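Local coordinates for protein heme oxygenase (Chlamydomonas reinhardtii, PDB 4RAJ) that probably catalyses the oxygen-dependent cleavage of heme to biliverdin, with release of iron and carbon monoxide, at residues E18-R23 and K193-W198; D51-A56 and Q104-A109; K86-G91 and S189-Q194; L149-G154 and A175-T180. All blocks are in the same frame, centred on the assembly; numbering follows the deposited sequence.

Contact 1 (E18-R23 and K193-W198)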
loop_
_atom_site.group_PDB
_atom_site.type_symbol
_atom_site.label_atom_id
_atom_site.label_comp_id
_atom_site.label_asym_id
_atom_site.label_seq_id
_atom_site.Cartn_x
_atom_site.Cartn_y
_atom_site.Cartn_z
ATOM N N GLU A 18 -13.243 -1.200 -22.838
ATOM C CA GLU A 18 -13.076 -1.705 -21.477
ATOM C C GLU A 18 -12.074 -0.865 -20.687
ATOM O O GLU A 18 -10.934 -0.671 -21.114
ATOM C CB GLU A 18 -12.634 -3.172 -21.497
ATOM C CG GLU A 18 -12.041 -3.670 -20.183
ATOM C CD GLU A 18 -12.023 -5.189 -20.081
ATOM O OE1 GLU A 18 -13.105 -5.779 -19.857
ATOM O OE2 GLU A 18 -10.934 -5.791 -20.232
ATOM N N PRO A 19 -12.505 -0.365 -19.521
ATOM C CA PRO A 19 -11.646 0.485 -18.693
ATOM C C PRO A 19 -10.436 -0.278 -18.149
ATOM O O PRO A 19 -10.530 -1.475 -17.855
ATOM C CB PRO A 19 -12.575 0.928 -17.550
ATOM C CG PRO A 19 -13.969 0.517 -17.965
ATOM C CD PRO A 19 -13.795 -0.648 -18.873
ATOM N N LEU A 20 -9.317 0.427 -18.018
ATOM C CA LEU A 20 -8.073 -0.161 -17.529
ATOM C C LEU A 20 -8.256 -0.825 -16.162
ATOM O O LEU A 20 -7.740 -1.919 -15.914
ATOM C CB LEU A 20 -6.982 0.913 -17.456
ATOM C CG LEU A 20 -5.532 0.448 -17.305
ATOM C CD1 LEU A 20 -5.204 -0.652 -18.309
ATOM C CD2 LEU A 20 -4.588 1.622 -17.483
ATOM N N THR A 21 -9.015 -0.167 -15.289
ATOM C CA THR A 21 -9.276 -0.700 -13.956
ATOM C C THR A 21 -9.902 -2.086 -14.029
ATOM O O THR A 21 -9.559 -2.964 -13.251
ATOM C CB THR A 21 -10.204 0.224 -13.138
ATOM O OG1 THR A 21 -11.302 0.642 -13.955
ATOM C CG2 THR A 21 -9.446 1.436 -12.641
ATOM N N LYS A 22 -10.811 -2.281 -14.977
ATOM C CA LYS A 22 -11.503 -3.553 -15.088
ATOM C C LYS A 22 -10.584 -4.612 -15.685
ATOM O O LYS A 22 -10.630 -5.776 -15.293
ATOM C CB LYS A 22 -12.773 -3.401 -15.924
ATOM C CG LYS A 22 -13.737 -4.560 -15.770
ATOM C CD LYS A 22 -15.132 -4.078 -15.369
ATOM C CE LYS A 22 -15.967 -3.686 -16.577
ATOM N NZ LYS A 22 -17.255 -3.053 -16.175
ATOM N N ARG A 23 -9.744 -4.211 -16.634
ATOM C CA ARG A 23 -8.784 -5.156 -17.190
ATOM C C ARG A 23 -7.798 -5.611 -16.119
ATOM O O ARG A 23 -7.448 -6.787 -16.048
ATOM C CB ARG A 23 -8.028 -4.557 -18.378
ATOM C CG ARG A 23 -7.015 -5.541 -18.977
ATOM C CD ARG A 23 -6.746 -5.287 -20.444
ATOM N NE ARG A 23 -5.560 -4.464 -20.645
ATOM C CZ ARG A 23 -4.377 -4.926 -21.046
ATOM N NH1 ARG A 23 -4.205 -6.214 -21.298
ATOM N NH2 ARG A 23 -3.362 -4.084 -21.199
ATOM N N LYS A 193 -11.266 7.097 -11.508
ATOM C CA LYS A 193 -11.774 7.824 -12.665
ATOM C C LYS A 193 -10.643 8.410 -13.496
ATOM O O LYS A 193 -10.611 8.255 -14.718
ATOM C CB LYS A 193 -12.727 8.932 -12.213
ATOM C CG LYS A 193 -13.304 9.772 -13.343
ATOM C CD LYS A 193 -14.644 10.372 -12.929
ATOM C CE LYS A 193 -15.153 11.351 -13.963
ATOM N NZ LYS A 193 -14.206 12.486 -14.104
ATOM N N GLN A 194 -9.701 9.069 -12.833
ATOM C CA GLN A 194 -8.573 9.644 -13.548
ATOM C C GLN A 194 -7.634 8.575 -14.104
ATOM O O GLN A 194 -7.124 8.725 -15.209
ATOM C CB GLN A 194 -7.781 10.593 -12.658
ATOM C CG GLN A 194 -6.635 11.257 -13.402
ATOM C CD GLN A 194 -6.058 12.437 -12.658
ATOM O OE1 GLN A 194 -6.368 12.661 -11.487
ATOM N NE2 GLN A 194 -5.219 13.209 -13.338
ATOM N N PHE A 195 -7.397 7.516 -13.333
ATOM C CA PHE A 195 -6.537 6.418 -13.782
ATOM C C PHE A 195 -7.079 5.797 -15.069
ATOM O O PHE A 195 -6.323 5.487 -15.990
ATOM C CB PHE A 195 -6.409 5.355 -12.686
ATOM C CG PHE A 195 -5.357 4.302 -12.959
ATOM C CD1 PHE A 195 -4.018 4.643 -13.064
ATOM C CD2 PHE A 195 -5.709 2.971 -13.057
ATOM C CE1 PHE A 195 -3.048 3.671 -13.292
ATOM C CE2 PHE A 195 -4.743 2.000 -13.283
ATOM C CZ PHE A 195 -3.413 2.357 -13.400
ATOM N N ASP A 196 -8.396 5.637 -15.138
ATOM C CA ASP A 196 -9.024 5.082 -16.333
ATOM C C ASP A 196 -8.964 6.038 -17.521
ATOM O O ASP A 196 -8.718 5.611 -18.653
ATOM C CB ASP A 196 -10.471 4.697 -16.039
ATOM C CG ASP A 196 -10.593 3.292 -15.490
ATOM O OD1 ASP A 196 -9.630 2.504 -15.640
ATOM O OD2 ASP A 196 -11.656 2.963 -14.929
ATOM N N GLU A 197 -9.178 7.328 -17.270
ATOM C CA GLU A 197 -9.140 8.317 -18.348
ATOM C C GLU A 197 -7.738 8.521 -18.893
ATOM O O GLU A 197 -7.529 8.580 -20.103
ATOM C CB GLU A 197 -9.701 9.654 -17.868
ATOM C CG GLU A 197 -11.176 9.794 -18.121
ATOM C CD GLU A 197 -11.811 10.859 -17.264
ATOM O OE1 GLU A 197 -11.083 11.775 -16.818
ATOM O OE2 GLU A 197 -13.037 10.769 -17.035
ATOM N N TRP A 198 -6.779 8.642 -17.987
ATOM C CA TRP A 198 -5.391 8.807 -18.380
ATOM C C TRP A 198 -4.871 7.520 -19.052
ATOM O O TRP A 198 -4.196 7.566 -20.092
ATOM C CB TRP A 198 -4.548 9.183 -17.158
ATOM C CG TRP A 198 -3.083 9.057 -17.388
ATOM C CD1 TRP A 198 -2.250 9.999 -17.921
ATOM C CD2 TRP A 198 -2.268 7.918 -17.095
ATOM N NE1 TRP A 198 -0.966 9.516 -17.981
ATOM C CE2 TRP A 198 -0.948 8.239 -17.476
ATOM C CE3 TRP A 198 -2.525 6.657 -16.539
ATOM C CZ2 TRP A 198 0.115 7.340 -17.332
ATOM C CZ3 TRP A 198 -1.467 5.763 -16.395
ATOM C CH2 TRP A 198 -0.165 6.116 -16.784
HETATM O O HOH W 1 -9.411 2.903 -19.311
#
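Thr21 and Asp196 meet because their first torsions bring a hydroxyl and a carboxylate together: chi1 of 45° sets Thr21 OG1 in the crowded position between its backbone N and carbonyl carbon, while chi1 of -87° turns CG of Asp196 so that its carboxylate reaches that hydroxyl. The result illustrates a carboxylate from one helix binding the backbone N-H and hydroxyl at the start of another, within the all-helical heme oxygenase fold. Pro19 is the N-cap of helix 20-27, and Asp196, in the C-terminal half of helix 184-200, grips the first turn with both oxygens. Thr21 N donates to Asp196 OD1 at 2.8 Å, and the bond is fairly straight at 159°. Thr21 OG1 donates to Asp196 OD2 in a short bond of 2.5 Å. Each oxygen uses its syn lone pair, an arrangement that fixes the rotation of the carboxylate. The positive end of the helix dipole would probably stabilise the negative charge.

Beside the polar grip, a small apolar patch forms: Leu20 CD2 lies 4.2 Å from Phe195 CE2, approaching obliquely, and Thr21 CG2 meets the edge of the same ring. Tyr145 and Phe191 also pack against Phe195, and Leu20 continues onto Leu210 of helix 204-227. A single water completes the junction, accepting from Leu20 N at 2.8 Å and donating to Asp196 O at 2.9 Å.

Contact 2 (D51-A56 and Q104-A109)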
loop_
_atom_site.group_PDB
_atom_site.type_symbol
_atom_site.label_atom_id
_atom_site.label_comp_id
_atom_site.label_asym_id
_atom_site.label_seq_id
_atom_site.Cartn_x
_atom_site.Cartn_y
_atom_site.Cartn_z
ATOM N N ASP A 51 2.297 -6.116 19.644
ATOM C CA ASP A 51 3.675 -5.915 19.188
ATOM C C ASP A 51 3.937 -6.646 17.863
ATOM O O ASP A 51 4.640 -6.140 16.988
ATOM C CB ASP A 51 4.680 -6.386 20.246
ATOM C CG ASP A 51 4.606 -5.583 21.541
ATOM O OD1 ASP A 51 4.192 -4.400 21.522
ATOM O OD2 ASP A 51 4.988 -6.143 22.593
ATOM N N LEU A 52 3.376 -7.844 17.728
ATOM C CA LEU A 52 3.491 -8.605 16.496
ATOM C C LEU A 52 2.779 -7.871 15.367
ATOM O O LEU A 52 3.323 -7.698 14.283
ATOM C CB LEU A 52 2.886 -9.995 16.679
ATOM C CG LEU A 52 3.571 -11.176 16.024
ATOM C CD1 LEU A 52 5.074 -11.071 16.238
ATOM C CD2 LEU A 52 3.014 -12.447 16.663
ATOM N N TYR A 53 1.558 -7.435 15.660
ATOM C CA TYR A 53 0.754 -6.673 14.727
ATOM C C TYR A 53 1.522 -5.454 14.196
ATOM O O TYR A 53 1.605 -5.217 12.988
ATOM C CB TYR A 53 -0.548 -6.241 15.415
ATOM C CG TYR A 53 -1.380 -5.280 14.611
ATOM C CD1 TYR A 53 -2.152 -5.722 13.543
ATOM C CD2 TYR A 53 -1.395 -3.925 14.917
ATOM C CE1 TYR A 53 -2.924 -4.831 12.801
ATOM C CE2 TYR A 53 -2.158 -3.034 14.189
ATOM C CZ TYR A 53 -2.921 -3.489 13.140
ATOM O OH TYR A 53 -3.673 -2.600 12.417
ATOM N N ALA A 54 2.101 -4.695 15.110
ATOM C CA ALA A 54 2.794 -3.455 14.753
ATOM C C ALA A 54 4.083 -3.711 13.972
ATOM O O ALA A 54 4.433 -2.955 13.062
ATOM C CB ALA A 54 3.090 -2.641 16.019
ATOM N N LYS A 55 4.799 -4.772 14.328
ATOM C CA LYS A 55 5.972 -5.170 13.540
ATOM C C LYS A 55 5.594 -5.510 12.108
ATOM O O LYS A 55 6.316 -5.166 11.166
ATOM C CB LYS A 55 6.689 -6.358 14.177
ATOM C CG LYS A 55 7.691 -5.935 15.211
ATOM C CD LYS A 55 8.238 -7.114 15.993
ATOM C CE LYS A 55 7.918 -6.952 17.472
ATOM N NZ LYS A 55 8.940 -7.589 18.355
ATOM N N ALA A 56 4.463 -6.185 11.949
ATOM C CA ALA A 56 3.972 -6.530 10.619
ATOM C C ALA A 56 3.569 -5.271 9.849
ATOM O O ALA A 56 3.887 -5.139 8.672
ATOM C CB ALA A 56 2.804 -7.503 10.716
ATOM N N GLN A 104 4.798 3.851 16.011
ATOM C CA GLN A 104 5.295 4.510 17.218
ATOM C C GLN A 104 4.324 4.297 18.374
ATOM O O GLN A 104 4.746 4.054 19.514
ATOM C CB GLN A 104 5.537 6.000 16.971
ATOM C CG GLN A 104 6.709 6.247 16.025
ATOM C CD GLN A 104 7.098 7.727 15.931
ATOM O OE1 GLN A 104 6.911 8.374 14.893
ATOM N NE2 GLN A 104 7.646 8.254 17.011
ATOM N N HIS A 105 3.028 4.346 18.084
ATOM C CA HIS A 105 2.032 4.127 19.137
ATOM C C HIS A 105 2.177 2.765 19.820
ATOM O O HIS A 105 2.223 2.662 21.058
ATOM C CB HIS A 105 0.603 4.250 18.598
ATOM C CG HIS A 105 -0.431 3.946 19.644
ATOM N ND1 HIS A 105 -1.173 2.787 19.650
ATOM C CD2 HIS A 105 -0.775 4.621 20.765
ATOM C CE1 HIS A 105 -1.959 2.776 20.716
ATOM N NE2 HIS A 105 -1.746 3.882 21.399
ATOM N N TYR A 106 2.251 1.707 19.020
ATOM C CA TYR A 106 2.272 0.368 19.597
ATOM C C TYR A 106 3.605 0.007 20.224
ATOM O O TYR A 106 3.643 -0.639 21.272
ATOM C CB TYR A 106 1.909 -0.660 18.528
ATOM C CG TYR A 106 0.460 -0.629 18.121
ATOM C CD1 TYR A 106 -0.525 -1.084 18.990
ATOM C CD2 TYR A 106 0.067 -0.146 16.873
ATOM C CE1 TYR A 106 -1.855 -1.067 18.632
ATOM C CE2 TYR A 106 -1.276 -0.122 16.509
ATOM C CZ TYR A 106 -2.230 -0.589 17.404
ATOM O OH TYR A 106 -3.571 -0.582 17.080
ATOM N N LEU A 107 4.700 0.435 19.598
ATOM C CA LEU A 107 6.020 -0.094 19.944
ATOM C C LEU A 107 6.843 0.847 20.826
ATOM O O LEU A 107 7.802 0.422 21.486
ATOM C CB LEU A 107 6.798 -0.424 18.668
ATOM C CG LEU A 107 6.199 -1.501 17.759
ATOM C CD1 LEU A 107 7.165 -1.846 16.647
ATOM C CD2 LEU A 107 5.841 -2.764 18.563
ATOM N N GLY A 108 6.479 2.124 20.837
ATOM C CA GLY A 108 7.110 3.063 21.747
ATOM C C GLY A 108 8.513 3.470 21.338
ATOM O O GLY A 108 8.855 3.457 20.164
ATOM N N ALA A 109 9.331 3.819 22.324
ATOM C CA ALA A 109 10.595 4.508 22.065
ATOM C C ALA A 109 11.540 3.760 21.119
ATOM O O ALA A 109 12.186 4.371 20.264
ATOM C CB ALA A 109 11.306 4.792 23.385
HETATM O O HOH W 2 2.472 -2.535 23.025
#
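Ala54 and Tyr106 bring the backbones of helices 50-76 and 96-107 of the all-helical heme oxygenase fold together, their CA atoms 6.2 Å apart; the CA atoms of Asp51 and Leu107 are 6.3 Å apart. The second helix is ending here, Gly108 leaving it with a positive phi of 75°. The small side chain of Ala54 probably permits this approach: Ala54 CB touches Tyr106 CB at a tight 3.4 Å and Leu107 CG at 3.7 Å. Next to it stands an offset edge-to-face (T-shaped) aromatic pair, in which the edge of Tyr53 points at one face of Tyr106, with planes at 80° and centroids 5.6 Å apart. Tyr53 CD2 lies above that face toward the rim, and on the opposite face His105 ND1 sits over the ring centre. The Tyr53 side chain is about 5 Å from a bound polyether, probably from the crystallisation liquor. The hydroxyl of Tyr106 reaches beyond the pair to Gly173 O. An alanine in place of Tyr106 would probably leave the Tyr53 edge without its facing ring and Gly173 O without this hydroxyl partner.

At the margin, a water donates to both Asp51 OD1, at 2.9 Å, and Tyr106 O, at 2.8 Å. Direct contact is thus mainly apolar and aromatic, which suggests that here the helices meet mainly through shape and ring orientation, with the polar link relayed by solvent.

Contact 3 (K86-G91 and S189-Q194)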
loop_
_atom_site.group_PDB
_atom_site.type_symbol
_atom_site.label_atom_id
_atom_site.label_comp_id
_atom_site.label_asym_id
_atom_site.label_seq_id
_atom_site.Cartn_x
_atom_site.Cartn_y
_atom_site.Cartn_z
ATOM N N LYS A 86 -1.425 14.794 -9.294
ATOM C CA LYS A 86 -1.036 15.490 -8.064
ATOM C C LYS A 86 -2.198 15.719 -7.093
ATOM O O LYS A 86 -2.074 15.437 -5.901
ATOM C CB LYS A 86 -0.375 16.829 -8.398
ATOM C CG LYS A 86 -0.016 17.661 -7.174
ATOM C CD LYS A 86 1.236 18.482 -7.432
ATOM C CE LYS A 86 1.563 19.398 -6.267
ATOM N NZ LYS A 86 2.898 20.039 -6.446
ATOM N N ASP A 87 -3.333 16.207 -7.586
ATOM C CA ASP A 87 -4.450 16.496 -6.677
ATOM C C ASP A 87 -5.013 15.237 -5.990
ATOM O O ASP A 87 -5.340 15.277 -4.802
ATOM C CB ASP A 87 -5.567 17.230 -7.417
ATOM C CG ASP A 87 -5.162 18.637 -7.843
ATOM O OD1 ASP A 87 -4.186 19.184 -7.279
ATOM O OD2 ASP A 87 -5.828 19.195 -8.739
ATOM N N VAL A 88 -5.098 14.124 -6.717
ATOM C CA VAL A 88 -5.655 12.900 -6.140
ATOM C C VAL A 88 -4.613 12.176 -5.268
ATOM O O VAL A 88 -4.962 11.468 -4.324
ATOM C CB VAL A 88 -6.206 11.934 -7.242
ATOM C CG1 VAL A 88 -7.358 12.591 -8.013
ATOM C CG2 VAL A 88 -5.119 11.492 -8.208
ATOM N N LEU A 89 -3.333 12.389 -5.553
ATOM C CA LEU A 89 -2.270 11.766 -4.758
ATOM C C LEU A 89 -2.005 12.490 -3.443
ATOM O O LEU A 89 -1.806 11.866 -2.399
ATOM C CB LEU A 89 -0.962 11.710 -5.562
ATOM C CG LEU A 89 -0.902 10.760 -6.747
ATOM C CD1 LEU A 89 0.399 10.970 -7.527
ATOM C CD2 LEU A 89 -1.001 9.328 -6.268
ATOM N N LYS A 90 -1.987 13.816 -3.505
ATOM C CA LYS A 90 -1.543 14.618 -2.383
ATOM C C LYS A 90 -2.711 15.107 -1.538
ATOM O O LYS A 90 -2.539 15.993 -0.714
ATOM C CB LYS A 90 -0.717 15.806 -2.883
ATOM C CG LYS A 90 0.443 15.410 -3.805
ATOM C CD LYS A 90 1.497 14.589 -3.079
ATOM C CE LYS A 90 2.081 15.345 -1.906
ATOM N NZ LYS A 90 3.227 14.612 -1.306
ATOM N N GLY A 91 -3.892 14.523 -1.728
ATOM C CA GLY A 91 -5.075 15.012 -1.033
ATOM C C GLY A 91 -5.609 14.091 0.047
ATOM O O GLY A 91 -6.769 14.203 0.450
ATOM N N SER A 189 -12.534 6.754 -5.579
ATOM C CA SER A 189 -13.280 6.902 -6.828
ATOM C C SER A 189 -12.624 7.946 -7.741
ATOM O O SER A 189 -12.592 7.778 -8.962
ATOM C CB SER A 189 -14.739 7.278 -6.561
ATOM O OG SER A 189 -14.838 8.595 -6.055
ATOM N N ALA A 190 -12.096 9.014 -7.144
ATOM C CA ALA A 190 -11.422 10.064 -7.909
ATOM C C ALA A 190 -10.168 9.532 -8.597
ATOM O O ALA A 190 -9.885 9.859 -9.751
ATOM C CB ALA A 190 -11.070 11.244 -7.006
ATOM N N PHE A 191 -9.392 8.734 -7.877
ATOM C CA PHE A 191 -8.198 8.153 -8.480
ATOM C C PHE A 191 -8.584 7.189 -9.596
ATOM O O PHE A 191 -7.978 7.205 -10.663
ATOM C CB PHE A 191 -7.335 7.431 -7.451
ATOM C CG PHE A 191 -6.070 6.883 -8.038
ATOM C CD1 PHE A 191 -6.034 5.604 -8.586
ATOM C CD2 PHE A 191 -4.933 7.678 -8.115
ATOM C CE1 PHE A 191 -4.870 5.108 -9.169
ATOM C CE2 PHE A 191 -3.768 7.190 -8.705
ATOM C CZ PHE A 191 -3.739 5.902 -9.222
ATOM N N LYS A 192 -9.577 6.342 -9.343
ATOM C CA LYS A 192 -10.016 5.383 -10.355
ATOM C C LYS A 192 -10.443 6.069 -11.643
ATOM O O LYS A 192 -10.050 5.666 -12.730
ATOM C CB LYS A 192 -11.183 4.537 -9.859
ATOM C CG LYS A 192 -10.811 3.323 -9.075
ATOM C CD LYS A 192 -11.900 2.300 -9.292
ATOM C CE LYS A 192 -11.646 1.038 -8.518
ATOM N NZ LYS A 192 -12.331 1.119 -7.201
ATOM N N LYS A 193 -11.266 7.097 -11.508
ATOM C CA LYS A 193 -11.774 7.824 -12.665
ATOM C C LYS A 193 -10.643 8.410 -13.496
ATOM O O LYS A 193 -10.611 8.255 -14.718
ATOM C CB LYS A 193 -12.727 8.932 -12.213
ATOM C CG LYS A 193 -13.304 9.772 -13.343
ATOM C CD LYS A 193 -14.644 10.372 -12.929
ATOM C CE LYS A 193 -15.153 11.351 -13.963
ATOM N NZ LYS A 193 -14.206 12.486 -14.104
ATOM N N GLN A 194 -9.701 9.069 -12.833
ATOM C CA GLN A 194 -8.573 9.644 -13.548
ATOM C C GLN A 194 -7.634 8.575 -14.104
ATOM O O GLN A 194 -7.124 8.725 -15.209
ATOM C CB GLN A 194 -7.781 10.593 -12.658
ATOM C CG GLN A 194 -6.635 11.257 -13.402
ATOM C CD GLN A 194 -6.058 12.437 -12.658
ATOM O OE1 GLN A 194 -6.368 12.661 -11.487
ATOM N NE2 GLN A 194 -5.219 13.209 -13.338
HETATM O O HOH W 3 -5.434 14.655 -9.703
#
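Val88 lays its two methyl groups against Ala190, Phe191 and Gln194, residues that lie on one side of helix 184-200 within about a turn of each other. The setting is a simple example of helix-helix packing in the all-helical heme oxygenase fold: a single short turn, helix 86-89, rests on a long helix mainly through one branched side chain. CG1 of Val88 is anti to the carbonyl carbon (chi1 -62°), and from there it reaches Ala190 CB at 4.1 Å. The other methyl, CG2, approaches the Phe191 ring obliquely, 3.8 Å from CD2, the two side chains crossing at about a right angle. Leu89 adds a lighter touch, its CD2 lying 4.3 Å from Phe191 CE2.

Phe191 is itself well enclosed. Val144 and Leu149 of helix 140-151 pack on it, and it meets the rings of Phe85 and Phe195; the short helix thus borders a cluster of Phe85, Phe191 and Phe195.

At Gln194 the character changes from apolar to polar. Gln194 leaves its backbone with CG anti to N (chi1 -177°) and continues as an extended chain, which carries the amide over to the short helix. Its NE2 donates to Lys84 O, just before that helix, and this bond helps fix which way the amide is flipped. OE1 also touches the valine, 3.6 Å from Val88 CG1. The same oxygen accepts from a water at 2.8 Å, and that water in turn accepts from Val88 N at 3.1 Å.

Contact 4 (L149-G154 and A175-T180)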
loop_
_atom_site.group_PDB
_atom_site.type_symbol
_atom_site.label_atom_id
_atom_site.label_comp_id
_atom_site.label_asym_id
_atom_site.label_seq_id
_atom_site.Cartn_x
_atom_site.Cartn_y
_atom_site.Cartn_z
ATOM N N LEU A 149 -5.308 2.084 -2.841
ATOM C CA LEU A 149 -6.755 1.963 -2.937
ATOM C C LEU A 149 -7.254 0.801 -2.072
ATOM O O LEU A 149 -8.370 0.837 -1.551
ATOM C CB LEU A 149 -7.185 1.809 -4.405
ATOM C CG LEU A 149 -7.556 3.134 -5.096
ATOM C CD1 LEU A 149 -6.460 4.184 -4.986
ATOM C CD2 LEU A 149 -7.936 2.926 -6.557
ATOM N N ALA A 150 -6.410 -0.202 -1.869
ATOM C CA ALA A 150 -6.763 -1.301 -0.970
ATOM C C ALA A 150 -6.811 -0.824 0.483
ATOM O O ALA A 150 -7.684 -1.247 1.248
ATOM C CB ALA A 150 -5.785 -2.463 -1.129
ATOM N N MET A 151 -5.893 0.070 0.864
ATOM C CA MET A 151 -5.912 0.637 2.218
ATOM C C MET A 151 -7.216 1.374 2.491
ATOM O O MET A 151 -7.748 1.336 3.618
ATOM C CB MET A 151 -4.722 1.576 2.419
ATOM C CG MET A 151 -3.393 0.826 2.323
ATOM S SD MET A 151 -3.193 -0.303 3.726
ATOM C CE MET A 151 -3.269 0.933 5.018
ATOM N N ALA A 152 -7.721 2.039 1.451
ATOM C CA ALA A 152 -8.962 2.817 1.536
ATOM C C ALA A 152 -10.198 1.912 1.530
ATOM O O ALA A 152 -11.317 2.356 1.818
ATOM C CB ALA A 152 -9.032 3.815 0.382
ATOM N N SER A 153 -9.963 0.639 1.223
ATOM C CA SER A 153 -11.004 -0.351 1.007
ATOM C C SER A 153 -11.028 -1.439 2.071
ATOM O O SER A 153 -11.693 -1.305 3.104
ATOM C CB SER A 153 -10.811 -1.008 -0.355
ATOM O OG SER A 153 -11.314 -2.332 -0.361
ATOM N N GLY A 154 -10.335 -2.538 1.780
ATOM C CA GLY A 154 -10.272 -3.676 2.677
ATOM C C GLY A 154 -9.608 -3.313 3.990
ATOM O O GLY A 154 -9.906 -3.896 5.030
ATOM N N ALA A 175 -4.187 4.730 12.548
ATOM C CA ALA A 175 -3.903 5.861 11.663
ATOM C C ALA A 175 -3.510 5.405 10.253
ATOM O O ALA A 175 -3.735 6.126 9.280
ATOM C CB ALA A 175 -2.810 6.753 12.263
ATOM N N ALA A 176 -2.946 4.204 10.149
ATOM C CA ALA A 176 -2.609 3.620 8.847
ATOM C C ALA A 176 -3.841 3.491 7.957
ATOM O O ALA A 176 -3.739 3.545 6.728
ATOM C CB ALA A 176 -1.954 2.248 9.031
ATOM N N PHE A 177 -4.998 3.309 8.593
ATOM C CA PHE A 177 -6.263 3.061 7.903
ATOM C C PHE A 177 -7.274 4.216 8.031
ATOM O O PHE A 177 -8.428 4.080 7.613
ATOM C CB PHE A 177 -6.889 1.776 8.451
ATOM C CG PHE A 177 -5.945 0.602 8.437
ATOM C CD1 PHE A 177 -5.630 -0.029 7.247
ATOM C CD2 PHE A 177 -5.366 0.141 9.613
ATOM C CE1 PHE A 177 -4.752 -1.101 7.235
ATOM C CE2 PHE A 177 -4.493 -0.934 9.606
ATOM C CZ PHE A 177 -4.184 -1.554 8.421
ATOM N N ASP A 178 -6.847 5.339 8.596
ATOM C CA ASP A 178 -7.764 6.460 8.813
ATOM C C ASP A 178 -7.752 7.467 7.656
ATOM O O ASP A 178 -6.711 7.719 7.040
ATOM C CB ASP A 178 -7.432 7.200 10.111
ATOM C CG ASP A 178 -7.724 6.377 11.362
ATOM O OD1 ASP A 178 -8.466 5.363 11.307
ATOM O OD2 ASP A 178 -7.189 6.751 12.416
ATOM N N TYR A 179 -8.920 8.047 7.390
ATOM C CA TYR A 179 -9.074 9.079 6.369
ATOM C C TYR A 179 -9.895 10.208 6.957
ATOM O O TYR A 179 -11.097 10.304 6.721
ATOM C CB TYR A 179 -9.742 8.511 5.108
ATOM C CG TYR A 179 -8.864 7.455 4.452
ATOM C CD1 TYR A 179 -8.877 6.136 4.912
ATOM C CD2 TYR A 179 -8.017 7.777 3.400
ATOM C CE1 TYR A 179 -8.056 5.160 4.344
ATOM C CE2 TYR A 179 -7.191 6.803 2.814
ATOM C CZ TYR A 179 -7.221 5.502 3.297
ATOM O OH TYR A 179 -6.411 4.524 2.749
ATOM N N THR A 180 -9.236 11.064 7.727
ATOM C CA THR A 180 -9.939 12.061 8.530
ATOM C C THR A 180 -10.197 13.383 7.793
ATOM O O THR A 180 -10.848 14.279 8.336
ATOM C CB THR A 180 -9.156 12.363 9.805
ATOM O OG1 THR A 180 -7.899 12.948 9.447
ATOM C CG2 THR A 180 -8.912 11.081 10.583
#
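Met151 starts its path at CB, which lies 3.4 Å from Tyr179 OH. With CG anti to the carbonyl carbon (chi1 -64°) and further bends at chi2 and chi3, the chain curls toward the Phe177 ring. SD comes 3.9 Å from Phe177 CE1, an oblique Met-aromatic contact with sulfur 65° off the ring normal. The terminal CE presses closest, 3.4 Å from Phe177 CE1 and 3.2 Å from Ala176 O, a carbonyl that also accepts from Arg95 NH1.

In the heme oxygenase fold, this methionine joins helix 140-151 to the loop leading to helix 184-200. A bound polyether, probably from the crystallisation liquor, lies nearby: Ala150 belongs to its pocket, and the Phe177 side chain is about 5 Å from it.

Tyr179 packs on the next residue, Ala152, its CZ 3.8 Å from Ala152 CB, while Arg95 makes a cation-pi contact with its ring. An alanine in place of Tyr179 would probably open a gap beside Ala152 and leave Arg95 without its aromatic partner. Gln156 NE2 binds both Met151 O and Phe177 O, clamping the two backbones together.

How the contacts relate
Compared side by side, the four contacts show chemistry varying with place. Contacts 1, 2 and 4 are largely buried, whereas contact 3 is only partly so. Contacts 1 and 3 both use helix 184-200, sharing Lys193 and Gln194, yet one is a charged grip on a helix start and the other chiefly apolar packing. Contact 2 lies across the chain's centre from contact 1, their centres about 37 Å apart. Contact 4, nearest the middle, links toward both sides: Leu149 packs on Phe191 and Lys192 of contact 3, and Phe177 on Tyr53 of contact 2. Waters bridge contacts 1 to 3, while contact 4 relies on methionine and aromatic packing.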